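Local coordinates for SusD family protein (Bacteroides uniformis, PDB 7KV1) that probably binds beta-glucan at the bacterial surface, as a SusD-type glycan-binding protein of a gut Bacteroides, at residues Leu71-Glu76 with Thr310-Leu315; Asn435-Arg440 with Leu455-Leu460; Val449-Val454 with Glu476-Ala481; Phe470-Ala475 with Thr488-Pro493. One frame throughout, in Å; residues are numbered along the deposited sequence.

Interaction 1 (Leu71-Glu76 with Thr310-Leu315)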
# COMPACT_ATOMS: atom_id res chain seq x y z
N LEU A 71 -6.42 0.40 -3.22
CA LEU A 71 -5.14 -0.32 -2.97
C LEU A 71 -5.12 -0.82 -1.52
O LEU A 71 -4.51 -1.88 -1.28
CB LEU A 71 -3.97 0.63 -3.25
CG LEU A 71 -3.80 1.00 -4.73
CD1 LEU A 71 -2.66 1.99 -4.92
CD2 LEU A 71 -3.56 -0.24 -5.58
N ASN A 72 -5.69 -0.07 -0.56
CA ASN A 72 -5.65 -0.51 0.86
C ASN A 72 -6.62 -1.68 1.03
O ASN A 72 -6.26 -2.61 1.79
CB ASN A 72 -5.84 0.63 1.88
CG ASN A 72 -7.18 1.34 1.79
OD1 ASN A 72 -7.75 1.46 0.70
ND2 ASN A 72 -7.68 1.84 2.92
N ILE A 73 -7.78 -1.68 0.35
CA ILE A 73 -8.71 -2.84 0.39
C ILE A 73 -7.92 -4.06 -0.14
O ILE A 73 -7.92 -5.10 0.54
CB ILE A 73 -10.02 -2.60 -0.39
CG1 ILE A 73 -10.86 -1.50 0.27
CG2 ILE A 73 -10.79 -3.89 -0.52
CD1 ILE A 73 -12.04 -1.05 -0.54
N ASP A 74 -7.27 -3.93 -1.28
CA ASP A 74 -6.55 -5.06 -1.94
C ASP A 74 -5.46 -5.57 -0.98
O ASP A 74 -5.29 -6.81 -0.86
CB ASP A 74 -6.00 -4.64 -3.30
CG ASP A 74 -7.05 -4.29 -4.35
OD1 ASP A 74 -8.27 -4.53 -4.12
OD2 ASP A 74 -6.64 -3.79 -5.41
N GLY A 75 -4.78 -4.66 -0.27
CA GLY A 75 -3.71 -5.01 0.67
C GLY A 75 -4.23 -5.52 2.01
O GLY A 75 -3.41 -6.04 2.81
N GLU A 76 -5.53 -5.41 2.30
CA GLU A 76 -6.05 -5.75 3.65
C GLU A 76 -6.85 -7.06 3.58
O GLU A 76 -6.79 -7.84 4.54
CB GLU A 76 -6.88 -4.60 4.23
CG GLU A 76 -6.08 -3.37 4.61
CD GLU A 76 -5.42 -3.42 5.97
OE1 GLU A 76 -5.59 -4.42 6.68
OE2 GLU A 76 -4.68 -2.48 6.28
N THR A 310 -11.77 10.26 -4.54
CA THR A 310 -11.68 8.79 -4.33
C THR A 310 -13.02 8.30 -3.82
O THR A 310 -13.67 9.04 -3.06
CB THR A 310 -10.58 8.39 -3.33
OG1 THR A 310 -10.77 7.01 -3.02
CG2 THR A 310 -10.60 9.20 -2.05
N VAL A 311 -13.40 7.08 -4.20
CA VAL A 311 -14.67 6.43 -3.78
C VAL A 311 -14.46 5.73 -2.43
O VAL A 311 -15.43 5.20 -1.84
CB VAL A 311 -15.14 5.44 -4.87
CG1 VAL A 311 -14.23 4.24 -5.01
CG2 VAL A 311 -16.56 4.97 -4.64
N LEU A 312 -13.21 5.68 -1.95
CA LEU A 312 -12.87 4.75 -0.85
C LEU A 312 -13.81 4.99 0.33
O LEU A 312 -14.33 4.04 0.91
CB LEU A 312 -11.39 4.92 -0.47
CG LEU A 312 -11.04 4.30 0.88
CD1 LEU A 312 -11.26 2.80 0.87
CD2 LEU A 312 -9.59 4.62 1.22
N PRO A 313 -14.05 6.24 0.77
CA PRO A 313 -14.93 6.46 1.93
C PRO A 313 -16.37 5.96 1.71
O PRO A 313 -17.00 5.50 2.66
CB PRO A 313 -14.83 7.99 2.17
CG PRO A 313 -13.52 8.37 1.54
CD PRO A 313 -13.39 7.47 0.32
N THR A 314 -16.82 5.91 0.45
CA THR A 314 -18.13 5.32 0.13
C THR A 314 -18.05 3.81 0.35
O THR A 314 -18.99 3.27 0.93
CB THR A 314 -18.59 5.63 -1.30
OG1 THR A 314 -18.79 7.04 -1.35
CG2 THR A 314 -19.84 4.84 -1.67
N LEU A 315 -16.97 3.17 -0.09
CA LEU A 315 -16.85 1.69 -0.04
C LEU A 315 -16.94 1.20 1.41
O LEU A 315 -17.62 0.16 1.64
CB LEU A 315 -15.52 1.26 -0.70
CG LEU A 315 -15.39 1.61 -2.19
CD1 LEU A 315 -14.05 1.19 -2.75
CD2 LEU A 315 -16.52 1.02 -3.01
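The flat group here is the carboxamide of Asn72, and the two methyls of Leu312 meet its outer O/N edge, CD1 near the amide plane and CD2 raised to one side. Leu312 CD2 sits across both polar atoms, 3.7 Å from Asn72 OD1 and 3.8 Å from Asn72 ND2, while CD1 meets OD1 alone. With chi1 at 62°, the amide carbon lies between the backbone N and the carbonyl carbon, which lets OD1 fold back to a weak bond from Ile73 N. ND2 donates instead to Gly464 O, fixing the rotation of the amide. The CB of Ile73 is directed toward the other helix, and its CD1 comes within 3.7 Å of Leu315 CD1, the side chains crossing at about a right angle, and within 4.2 Å of Leu312 CD1. Branched aliphatics suit this buried seam between the short helices 71-76 and 312-315. Thr310 OG1 caps the second helix, accepting from Leu312 N at 3.0 Å. Replacing Asn72 by alanine removes the amide, which would probably leave the Gly464 carbonyl without this donor and open a gap beside the Leu312 methyls. The cross-helix contact is thus dispersive, while the amide is fixed by polar bonds outside it.

Interaction 2 (Asn435-Arg440 with Leu455-Leu460)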
# COMPACT_ATOMS: atom_id res chain seq x y z
N ASN A 435 10.81 3.26 19.68
CA ASN A 435 10.22 3.97 20.85
C ASN A 435 9.69 5.35 20.44
O ASN A 435 8.74 5.82 21.09
CB ASN A 435 11.18 4.03 22.04
CG ASN A 435 11.26 2.72 22.78
OD1 ASN A 435 10.39 1.86 22.57
ND2 ASN A 435 12.27 2.54 23.64
N GLU A 436 10.26 5.98 19.41
CA GLU A 436 9.75 7.28 18.86
C GLU A 436 8.31 7.07 18.34
O GLU A 436 7.47 7.95 18.58
CB GLU A 436 10.70 7.72 17.74
CG GLU A 436 10.69 9.17 17.32
CD GLU A 436 11.98 9.58 16.61
OE1 GLU A 436 13.08 9.09 17.07
OE2 GLU A 436 11.93 10.36 15.56
N VAL A 437 8.06 5.96 17.66
CA VAL A 437 6.70 5.54 17.20
C VAL A 437 5.82 5.24 18.42
O VAL A 437 4.70 5.75 18.45
CB VAL A 437 6.77 4.35 16.22
CG1 VAL A 437 5.39 3.88 15.78
CG2 VAL A 437 7.60 4.67 14.98
N ARG A 438 6.27 4.44 19.37
CA ARG A 438 5.45 4.08 20.57
C ARG A 438 5.11 5.35 21.35
O ARG A 438 3.94 5.53 21.70
CB ARG A 438 6.20 3.11 21.46
CG ARG A 438 6.31 1.72 20.86
CD ARG A 438 6.80 0.67 21.83
NE ARG A 438 5.96 0.48 23.00
CZ ARG A 438 4.91 -0.33 23.07
NH1 ARG A 438 4.48 -1.02 22.02
NH2 ARG A 438 4.27 -0.42 24.23
N THR A 439 6.09 6.23 21.57
CA THR A 439 5.89 7.49 22.35
C THR A 439 4.85 8.37 21.65
O THR A 439 4.01 8.95 22.34
CB THR A 439 7.21 8.25 22.54
OG1 THR A 439 8.05 7.36 23.23
CG2 THR A 439 7.06 9.50 23.37
N ARG A 440 4.90 8.50 20.31
CA ARG A 440 3.93 9.35 19.57
C ARG A 440 2.52 8.79 19.83
O ARG A 440 1.52 9.56 19.94
CB ARG A 440 4.33 9.44 18.08
CG ARG A 440 3.52 10.43 17.26
CD ARG A 440 2.24 9.78 16.73
NE ARG A 440 2.50 8.80 15.66
CZ ARG A 440 2.74 9.13 14.38
NH1 ARG A 440 2.78 10.41 14.02
NH2 ARG A 440 2.97 8.19 13.48
N LEU A 455 7.44 -6.12 14.25
CA LEU A 455 6.27 -6.62 13.48
C LEU A 455 4.97 -6.29 14.23
O LEU A 455 3.94 -5.92 13.57
CB LEU A 455 6.44 -8.12 13.24
CG LEU A 455 7.70 -8.52 12.47
CD1 LEU A 455 7.72 -10.02 12.32
CD2 LEU A 455 7.77 -7.82 11.11
N THR A 456 4.95 -6.42 15.55
CA THR A 456 3.72 -6.08 16.33
C THR A 456 3.43 -4.59 16.17
O THR A 456 2.25 -4.24 15.96
CB THR A 456 3.84 -6.50 17.80
OG1 THR A 456 3.92 -7.92 17.76
CG2 THR A 456 2.69 -6.00 18.65
N GLU A 457 4.44 -3.74 16.28
CA GLU A 457 4.26 -2.28 16.17
C GLU A 457 3.74 -1.89 14.78
O GLU A 457 2.85 -1.01 14.70
CB GLU A 457 5.55 -1.54 16.51
CG GLU A 457 5.29 -0.14 16.99
CD GLU A 457 4.55 -0.05 18.32
OE1 GLU A 457 4.85 -0.89 19.20
OE2 GLU A 457 3.69 0.86 18.46
N ARG A 458 4.18 -2.57 13.73
CA ARG A 458 3.68 -2.36 12.36
C ARG A 458 2.18 -2.66 12.33
O ARG A 458 1.47 -1.94 11.64
CB ARG A 458 4.46 -3.24 11.36
CG ARG A 458 5.90 -2.81 11.14
CD ARG A 458 6.60 -3.76 10.19
NE ARG A 458 6.11 -3.47 8.86
CZ ARG A 458 6.64 -2.56 8.05
NH1 ARG A 458 7.70 -1.88 8.40
NH2 ARG A 458 6.10 -2.32 6.87
N ARG A 459 1.71 -3.69 13.03
CA ARG A 459 0.28 -4.05 13.00
C ARG A 459 -0.53 -2.91 13.65
O ARG A 459 -1.57 -2.50 13.11
CB ARG A 459 0.02 -5.35 13.75
CG ARG A 459 -1.44 -5.76 13.67
CD ARG A 459 -1.94 -6.98 14.43
NE ARG A 459 -3.28 -7.19 13.86
CZ ARG A 459 -4.19 -8.04 14.31
NH1 ARG A 459 -3.93 -8.79 15.38
NH2 ARG A 459 -5.37 -8.11 13.73
N LEU A 460 -0.05 -2.39 14.77
CA LEU A 460 -0.76 -1.32 15.50
C LEU A 460 -0.75 -0.02 14.67
O LEU A 460 -1.75 0.76 14.71
CB LEU A 460 -0.13 -1.12 16.88
CG LEU A 460 -0.19 -2.31 17.83
CD1 LEU A 460 0.64 -2.02 19.08
CD2 LEU A 460 -1.62 -2.62 18.24
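The CA atoms of Arg438 and Glu457 are 7.8 Å apart where helices 429-440 and 451-461, successive in the chain, run in nearly the same direction. Both belong to the helical SusD fold, which is built around tetratricopeptide-like helix pairs. An interhelical salt bridge stands here beside a small aliphatic contact. Arg438 NH1 donates to Glu457 OE1 at 2.8 Å, with an N-H...O angle of 149°, and the oxygen receives it on its syn lone pair. Glu457 OE1 lies at the edge of the guanidinium, close to its plane, yet the guanidinium and carboxylate planes stand 87° apart, so one N-H makes the link rather than a flat, two-pronged pair. With CG beside the backbone N (chi1 -71°), the CG methylene of Arg438 rests 3.4 Å from Glu457 OE1, and the bend at chi3 helps bring NH1 round to the same oxygen. Long, flexible residues suit this place because each has a second duty: Arg438 NE donates to Ala444 O in the connecting loop, and Glu457 OE2 pairs with Arg353. A methionine in place of Arg438 would probably leave Glu457 with one positive partner fewer and the Ala444 carbonyl without this donor. Val437, buried and compact, fills the side nearer helix 408-420, where it touches Leu412. Its CG1 lies 4.2 Å from Glu457 CG, methyl against the methylene that precedes the carboxylate.

Interaction 3 (Val449-Val454 with Glu476-Ala481); sequences VTVDDV and EGISGA
The first turn of helix 451-461 meets a type I beta turn, Ile478 to Ala481, with Val451 and Asp452 touching Ile478, Gly480 and Ala481. The apolar share is a single methyl pair: Val451 CG1 lies 3.8 Å from Ile478 CG2, the two side chains meeting at a slant. Each of these methyls stands trans to its own backbone N (chi1 of Val451 is 180°), and this turns the valine branch out over the turn. Beta-branched residues suit the spot because they are bulky close to the backbone; both also touch helix 408-420, Val451 at Leu420 and Ile478 at Glu417.

The helix begins with a capping box. Thr450, at the N-cap, accepts from Asp453 N on OG1 at 3.2 Å, and Asp453 OD2 in turn accepts from Thr450 N at 2.9 Å, on the anti side of the carboxylate and tilted out of its plane. Short polar side chains such as threonine and aspartate can satisfy these amides, which lack acceptors in the preceding turn.

Between these two, in the first turn, Asp452 N is met by a water at 3.1 Å, and the same water donates to Gly480 O at 2.6 Å, joining helix and turn through solvent. Asp452 CB also packs 3.4 Å from Gly480 O. The carboxylate goes past the turn: OD1 lies 3.7 Å from Ala481 C but accepts from Ser482 N and Asn485 ND2 just beyond it. An acidic side chain at the N-terminal end of a helix is also probably favoured by the helix dipole.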
# COMPACT_ATOMS: atom_id res chain seq x y z
N VAL A 449 14.38 -4.17 22.30
CA VAL A 449 13.49 -4.37 21.13
C VAL A 449 13.97 -5.59 20.36
O VAL A 449 15.21 -5.80 20.21
CB VAL A 449 13.35 -3.11 20.24
CG1 VAL A 449 12.78 -1.93 21.01
CG2 VAL A 449 14.66 -2.69 19.60
N THR A 450 13.01 -6.45 20.00
CA THR A 450 13.24 -7.64 19.16
C THR A 450 12.52 -7.46 17.82
O THR A 450 11.66 -6.58 17.68
CB THR A 450 12.69 -8.92 19.81
OG1 THR A 450 11.27 -8.76 19.76
CG2 THR A 450 13.18 -9.15 21.23
N VAL A 451 12.87 -8.28 16.83
CA VAL A 451 12.22 -8.17 15.50
C VAL A 451 10.71 -8.41 15.64
O VAL A 451 9.94 -7.67 14.98
CB VAL A 451 12.86 -9.09 14.46
CG1 VAL A 451 12.17 -8.94 13.12
CG2 VAL A 451 14.32 -8.76 14.32
N ASP A 452 10.28 -9.31 16.53
CA ASP A 452 8.83 -9.56 16.76
C ASP A 452 8.13 -8.30 17.29
O ASP A 452 7.01 -8.01 16.83
CB ASP A 452 8.54 -10.73 17.68
CG ASP A 452 7.07 -11.16 17.51
OD1 ASP A 452 6.63 -11.45 16.36
OD2 ASP A 452 6.36 -11.09 18.49
N ASP A 453 8.77 -7.55 18.18
CA ASP A 453 8.22 -6.26 18.67
C ASP A 453 7.97 -5.32 17.47
O ASP A 453 6.95 -4.62 17.49
CB ASP A 453 9.15 -5.56 19.67
CG ASP A 453 9.37 -6.32 20.97
OD1 ASP A 453 8.39 -6.96 21.43
OD2 ASP A 453 10.54 -6.27 21.53
N VAL A 454 8.92 -5.23 16.54
CA VAL A 454 8.77 -4.34 15.35
C VAL A 454 7.55 -4.82 14.54
O VAL A 454 6.70 -4.00 14.19
CB VAL A 454 10.04 -4.26 14.50
CG1 VAL A 454 9.87 -3.28 13.34
CG2 VAL A 454 11.24 -3.91 15.35
N GLU A 476 7.14 -15.16 7.03
CA GLU A 476 7.48 -16.59 6.82
C GLU A 476 9.01 -16.77 6.72
O GLU A 476 9.49 -17.87 7.04
CB GLU A 476 6.72 -17.18 5.63
CG GLU A 476 5.23 -17.26 5.87
CD GLU A 476 4.84 -18.22 6.98
OE1 GLU A 476 5.46 -19.30 7.06
OE2 GLU A 476 3.98 -17.88 7.80
N GLY A 477 9.75 -15.76 6.27
CA GLY A 477 11.20 -15.84 6.11
C GLY A 477 11.91 -15.17 7.28
O GLY A 477 13.13 -15.06 7.19
N ILE A 478 11.21 -14.79 8.36
CA ILE A 478 11.82 -14.01 9.48
C ILE A 478 11.93 -14.91 10.71
O ILE A 478 10.90 -15.20 11.36
CB ILE A 478 11.03 -12.74 9.81
CG1 ILE A 478 10.94 -11.82 8.59
CG2 ILE A 478 11.65 -12.07 11.03
CD1 ILE A 478 10.12 -10.59 8.83
N SER A 479 13.17 -15.24 11.06
CA SER A 479 13.53 -16.16 12.17
C SER A 479 12.81 -15.84 13.51
O SER A 479 12.20 -16.75 14.13
CB SER A 479 15.03 -16.19 12.33
OG SER A 479 15.31 -17.34 13.06
N GLY A 480 12.87 -14.62 13.98
CA GLY A 480 12.26 -14.34 15.30
C GLY A 480 10.80 -13.87 15.25
O GLY A 480 10.36 -13.28 16.25
N ALA A 481 10.06 -14.12 14.17
CA ALA A 481 8.62 -13.74 14.09
C ALA A 481 7.81 -14.70 14.97
O ALA A 481 7.98 -15.89 14.80
CB ALA A 481 8.11 -13.76 12.67
O HOH W 1 11.77 -11.70 17.76

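Interaction 4 (Phe470-Ala475 with Thr488-Pro493)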
# COMPACT_ATOMS: atom_id res chain seq x y z
N PHE A 470 0.97 -8.23 3.52
CA PHE A 470 2.37 -8.35 3.03
C PHE A 470 3.36 -8.57 4.19
O PHE A 470 4.27 -9.42 4.00
CB PHE A 470 2.75 -7.18 2.14
CG PHE A 470 1.89 -7.11 0.91
CD1 PHE A 470 1.59 -8.25 0.18
CD2 PHE A 470 1.36 -5.90 0.49
CE1 PHE A 470 0.78 -8.19 -0.94
CE2 PHE A 470 0.55 -5.84 -0.63
CZ PHE A 470 0.25 -6.98 -1.33
N ASP A 471 3.17 -7.93 5.35
CA ASP A 471 4.05 -8.18 6.54
C ASP A 471 3.89 -9.64 7.01
O ASP A 471 4.92 -10.26 7.39
CB ASP A 471 3.80 -7.20 7.68
CG ASP A 471 4.34 -5.82 7.37
OD1 ASP A 471 5.23 -5.73 6.46
OD2 ASP A 471 3.86 -4.83 7.99
N LEU A 472 2.67 -10.18 7.03
CA LEU A 472 2.46 -11.57 7.51
C LEU A 472 3.14 -12.54 6.53
O LEU A 472 3.80 -13.47 6.98
CB LEU A 472 0.96 -11.87 7.64
CG LEU A 472 0.25 -11.26 8.83
CD1 LEU A 472 -1.26 -11.38 8.68
CD2 LEU A 472 0.72 -11.92 10.12
N VAL A 473 3.07 -12.29 5.23
CA VAL A 473 3.64 -13.21 4.20
C VAL A 473 5.17 -13.22 4.28
O VAL A 473 5.76 -14.32 4.25
CB VAL A 473 3.17 -12.84 2.79
CG1 VAL A 473 3.92 -13.66 1.74
CG2 VAL A 473 1.66 -13.01 2.67
N ARG A 474 5.78 -12.04 4.35
CA ARG A 474 7.26 -11.93 4.33
C ARG A 474 7.83 -12.52 5.62
O ARG A 474 9.01 -12.99 5.59
CB ARG A 474 7.67 -10.49 4.07
CG ARG A 474 7.53 -9.54 5.25
CD ARG A 474 7.79 -8.12 4.79
NE ARG A 474 7.61 -7.18 5.88
CZ ARG A 474 8.49 -6.97 6.87
NH1 ARG A 474 9.63 -7.66 6.91
NH2 ARG A 474 8.24 -6.07 7.80
N ALA A 475 7.04 -12.47 6.71
CA ALA A 475 7.43 -12.95 8.06
C ALA A 475 7.62 -14.47 8.05
O ALA A 475 8.30 -14.96 8.93
CB ALA A 475 6.45 -12.54 9.13
N THR A 488 1.16 -18.14 8.03
CA THR A 488 0.69 -19.54 8.17
C THR A 488 -0.06 -19.76 9.48
O THR A 488 -0.88 -20.71 9.53
CB THR A 488 1.82 -20.57 8.05
OG1 THR A 488 2.88 -20.24 8.95
CG2 THR A 488 2.34 -20.65 6.64
N THR A 489 0.23 -18.99 10.53
CA THR A 489 -0.38 -19.17 11.87
C THR A 489 -1.36 -18.05 12.19
O THR A 489 -2.19 -18.28 13.04
CB THR A 489 0.71 -19.31 12.94
OG1 THR A 489 1.73 -18.37 12.64
CG2 THR A 489 1.26 -20.73 13.01
N ALA A 490 -1.29 -16.90 11.54
CA ALA A 490 -2.22 -15.78 11.84
C ALA A 490 -3.45 -15.86 10.94
O ALA A 490 -4.49 -15.33 11.33
CB ALA A 490 -1.51 -14.44 11.66
N LEU A 491 -3.28 -16.33 9.71
CA LEU A 491 -4.36 -16.31 8.68
C LEU A 491 -5.01 -17.69 8.68
O LEU A 491 -4.76 -18.52 7.79
CB LEU A 491 -3.78 -15.90 7.33
CG LEU A 491 -3.12 -14.52 7.33
CD1 LEU A 491 -2.52 -14.21 5.97
CD2 LEU A 491 -4.08 -13.40 7.78
N VAL A 492 -5.81 -17.91 9.70
CA VAL A 492 -6.45 -19.22 9.99
C VAL A 492 -7.96 -19.00 10.12
O VAL A 492 -8.41 -17.87 10.19
CB VAL A 492 -5.87 -19.86 11.27
CG1 VAL A 492 -4.41 -20.27 11.09
CG2 VAL A 492 -6.02 -18.98 12.50
N PRO A 493 -8.78 -20.09 10.15
CA PRO A 493 -10.22 -19.95 10.33
C PRO A 493 -10.60 -19.18 11.60
O PRO A 493 -9.89 -19.28 12.58
CB PRO A 493 -10.72 -21.42 10.34
CG PRO A 493 -9.67 -22.15 9.52
CD PRO A 493 -8.37 -21.48 9.90
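Leu472, near the end of helix 468-474, divides its two methyls between Ala490 and Leu491, packing that helix on the short helix 487-490 across the loop between them, within the SusD family region. CD1 packs 3.6 Å from Leu491 CD2, with Leu491 CG also close, at 3.9 Å; CD2 takes the other partner, 3.7 Å from Ala490 CB. Both leucines place CG beside the backbone N and carry the chain on in extended form. In Leu472 chi1 is -75°, and the branch projects from the helix so that one methyl can reach each partner. The side chains of the two leucines pass at an angle to one another. Leucine suits the position because its forked end can fill two neighbouring places at once, and the small Ala490 lets the fork come near the backbone of helix 487-490. Leu491 is the first residue to leave helical geometry there, and its CB, like that of Ala490, is still directed toward helix 468-474.

On another face of helix 468-474, Arg474 turns back over one helical turn to Asp471. Its chi1 of 76° swings CG between the backbone N and the carbonyl carbon, and NE then reaches Asp471 OD1 at 2.8 Å, nearly straight at 163°. OD1 lies close to the guanidinium plane, although NE comes to the carboxylate on its anti side and tilted out of its plane. A second bond, from NH2, is weak.

Around the contact, Leu491 touches Tyr101 and Trp503 in loops, while helix 468-474 meets helix 408-420 through Arg474 and Glu417, helix 138-162 through Phe470, and helix 230-244 through Val473.

Followed from the N terminus, interaction 1 closes first, bringing helix 71-76 against residues 310-315 over 234 residues and joining the two family regions of the chain. The other three come later and lie within the SusD family region. Interaction 2 opens at 435-440; before it closes at 455-460, interaction 3 has begun at 449-454, so these two cross. Interaction 4 opens at 470-475, before interaction 3 closes at 476-481, and itself closes at 488-493: another crossing. Interactions 2 and 4 follow in series, yet touch through the Arg458-Asp471 salt bridge. Leu455 packs on Ala481, and Glu476 probably bonds Thr488, linking interaction 3 to both neighbours.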